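Local coordinates for protein putative fimbrial subunit (Corynebacterium diphtheriae, PDB 4HSQ) that probably forms, as the major pilin SpaD, the repeating shaft subunit of a surface pilus involved in cell adhesion, at residues L38-F43 / I125-N130. Residues are numbered along the deposited sequence; the frame is centred on the assembly and turned at random.
Sequences LTAFRF and IFNNPN
The short strands 41-43 and 125-127, part of strands 41-46 and 117-127, run antiparallel, with axes at 176° and two bonds within the pair Arg42–Ile125: Arg42 N to Ile125 O and Ile125 N to Arg42 O, 2.9 Å each, both donors in the acceptor's carbonyl plane. Two residues on, Asn127 N reaches Ala40 O at 3.2 Å, a longer, less regular bond, from 40° above the carbonyl plane.

Arg42 can be traced outward. Its CB carries CG in the crowded position between N and carbonyl carbon (chi1 73°), and CG lies 3.8 Å from Ile125 O. The chain then runs extended to NE, which salt-bridges Glu44 and also touches Ile125 CD1. CZ lies against both Ile125 CG2 and CD1. The guanidinium turns one face to Ile125 CG2, which lies above its plane but toward the rim, and Ile125 CD1 is 3.7 Å from NH2. NH1 bonds weakly to a water that donates to Ile125 O, giving that carbonyl a second partner.

On the other face of the sheet, Phe41 and Phe126 form the non-hydrogen-bonded pair. Their rings are nearly parallel, yet with centroids 5.8 Å apart they barely overlap; the tighter touch is Phe41 CD2 to Phe126 CB, 3.6 Å. Met101 of strand 100-109 packs on Phe41 from the facing sheet.

Asn127 ND2 donates to Thr39 OG1 at 3.2 Å, in its amide plane, while a water links Thr39 N with Asn127 O. Asn128 OD1 accepts from Asn130 N, closing an Asx turn. Inward-facing aromatics and a solvent-bridged polar side fit one sheet of a CnaA-type, immunoglobulin-like β-sandwich, probably pilin domain D2.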
loop_
_atom_site.group_PDB
_atom_site.type_symbol
_atom_site.label_atom_id
_atom_site.label_comp_id
_atom_site.label_asym_id
_atom_site.label_seq_id
_atom_site.Cartn_x
_atom_site.Cartn_y
_atom_site.Cartn_z
ATOM N N LEU A 38 17.003 8.787 30.521
ATOM C CA LEU A 38 16.052 9.261 29.525
ATOM C C LEU A 38 14.710 9.217 30.216
ATOM O O LEU A 38 14.348 8.162 30.739
ATOM C CB LEU A 38 16.128 8.360 28.286
ATOM C CG LEU A 38 15.259 8.689 27.096
ATOM C CD1 LEU A 38 15.595 10.058 26.488
ATOM C CD2 LEU A 38 15.357 7.577 26.046
ATOM N N THR A 39 14.027 10.369 30.330
ATOM C CA THR A 39 12.772 10.446 31.086
ATOM C C THR A 39 11.529 10.357 30.194
ATOM O O THR A 39 10.446 10.089 30.708
ATOM C CB THR A 39 12.718 11.715 31.955
ATOM O OG1 THR A 39 12.690 12.876 31.118
ATOM C CG2 THR A 39 13.863 11.779 32.986
ATOM N N ALA A 40 11.672 10.597 28.879
ATOM C CA ALA A 40 10.554 10.486 27.937
ATOM C C ALA A 40 11.058 10.270 26.528
ATOM O O ALA A 40 12.029 10.881 26.106
ATOM C CB ALA A 40 9.664 11.727 27.990
ATOM N N PHE A 41 10.395 9.381 25.797
ATOM C CA PHE A 41 10.684 9.105 24.394
ATOM C C PHE A 41 9.437 8.528 23.765
ATOM O O PHE A 41 8.887 7.566 24.296
ATOM C CB PHE A 41 11.861 8.120 24.227
ATOM C CG PHE A 41 12.386 8.058 22.813
ATOM C CD1 PHE A 41 11.727 7.316 21.839
ATOM C CD2 PHE A 41 13.517 8.771 22.444
ATOM C CE1 PHE A 41 12.185 7.295 20.521
ATOM C CE2 PHE A 41 13.977 8.751 21.123
ATOM C CZ PHE A 41 13.309 8.009 20.173
ATOM N N ARG A 42 8.986 9.097 22.647
ATOM C CA ARG A 42 7.838 8.541 21.934
ATOM C C ARG A 42 7.943 8.778 20.422
ATOM O O ARG A 42 8.671 9.658 19.967
ATOM C CB ARG A 42 6.499 9.084 22.480
ATOM C CG ARG A 42 6.177 10.552 22.122
ATOM C CD ARG A 42 4.948 11.017 22.882
ATOM N NE ARG A 42 4.487 12.332 22.422
ATOM C CZ ARG A 42 4.794 13.486 23.007
ATOM N NH1 ARG A 42 5.591 13.510 24.070
ATOM N NH2 ARG A 42 4.317 14.626 22.528
ATOM N N PHE A 43 7.237 7.943 19.656
ATOM C CA PHE A 43 7.073 8.098 18.222
ATOM C C PHE A 43 5.671 8.511 17.990
ATOM O O PHE A 43 4.773 7.939 18.601
ATOM C CB PHE A 43 7.334 6.768 17.463
ATOM C CG PHE A 43 8.605 6.030 17.774
ATOM C CD1 PHE A 43 9.675 6.054 16.887
ATOM C CD2 PHE A 43 8.701 5.221 18.909
ATOM C CE1 PHE A 43 10.840 5.315 17.144
ATOM C CE2 PHE A 43 9.863 4.473 19.160
ATOM C CZ PHE A 43 10.916 4.514 18.265
ATOM N N ILE A 125 9.643 12.390 19.601
ATOM C CA ILE A 125 9.572 13.458 20.605
ATOM C C ILE A 125 10.153 12.903 21.894
ATOM O O ILE A 125 9.714 11.856 22.394
ATOM C CB ILE A 125 8.106 13.998 20.764
ATOM C CG1 ILE A 125 7.502 14.380 19.374
ATOM C CG2 ILE A 125 8.059 15.212 21.725
ATOM C CD1 ILE A 125 5.960 14.419 19.265
ATOM N N PHE A 126 11.160 13.603 22.442
ATOM C CA PHE A 126 11.778 13.130 23.673
ATOM C C PHE A 126 12.255 14.280 24.544
ATOM O O PHE A 126 12.396 15.400 24.070
ATOM C CB PHE A 126 12.969 12.210 23.334
ATOM C CG PHE A 126 14.053 12.851 22.487
ATOM C CD1 PHE A 126 15.074 13.592 23.075
ATOM C CD2 PHE A 126 14.098 12.643 21.112
ATOM C CE1 PHE A 126 16.082 14.169 22.295
ATOM C CE2 PHE A 126 15.126 13.191 20.337
ATOM C CZ PHE A 126 16.109 13.954 20.935
ATOM N N ASN A 127 12.563 13.976 25.805
ATOM C CA ASN A 127 13.152 14.946 26.720
ATOM C C ASN A 127 14.655 14.774 26.652
ATOM O O ASN A 127 15.140 13.653 26.777
ATOM C CB ASN A 127 12.639 14.740 28.155
ATOM C CG ASN A 127 11.190 15.132 28.378
ATOM O OD1 ASN A 127 10.564 15.819 27.567
ATOM N ND2 ASN A 127 10.629 14.709 29.503
ATOM N N ASN A 128 15.386 15.854 26.366
ATOM C CA ASN A 128 16.855 15.803 26.349
ATOM C C ASN A 128 17.315 15.758 27.814
ATOM O O ASN A 128 17.040 16.706 28.549
ATOM C CB ASN A 128 17.432 17.004 25.594
ATOM C CG ASN A 128 18.911 16.866 25.326
ATOM O OD1 ASN A 128 19.705 16.608 26.224
ATOM N ND2 ASN A 128 19.308 16.993 24.074
ATOM N N PRO A 129 17.950 14.674 28.287
ATOM C CA PRO A 129 18.307 14.601 29.716
ATOM C C PRO A 129 19.331 15.634 30.183
ATOM O O PRO A 129 19.440 15.871 31.382
ATOM C CB PRO A 129 18.888 13.190 29.875
ATOM C CG PRO A 129 18.495 12.443 28.657
ATOM C CD PRO A 129 18.358 13.448 27.567
ATOM N N ASN A 130 20.081 16.226 29.254
ATOM C CA ASN A 130 21.120 17.190 29.589
ATOM C C ASN A 130 20.527 18.564 29.907
ATOM O O ASN A 130 21.084 19.279 30.739
ATOM C CB ASN A 130 22.129 17.297 28.448
ATOM C CG ASN A 130 22.712 15.976 28.014
ATOM O OD1 ASN A 130 23.627 15.444 28.643
ATOM N ND2 ASN A 130 22.211 15.426 26.908
HETATM O O HOH W 1 15.234 12.728 29.434
HETATM O O HOH W 2 8.231 12.180 24.693
#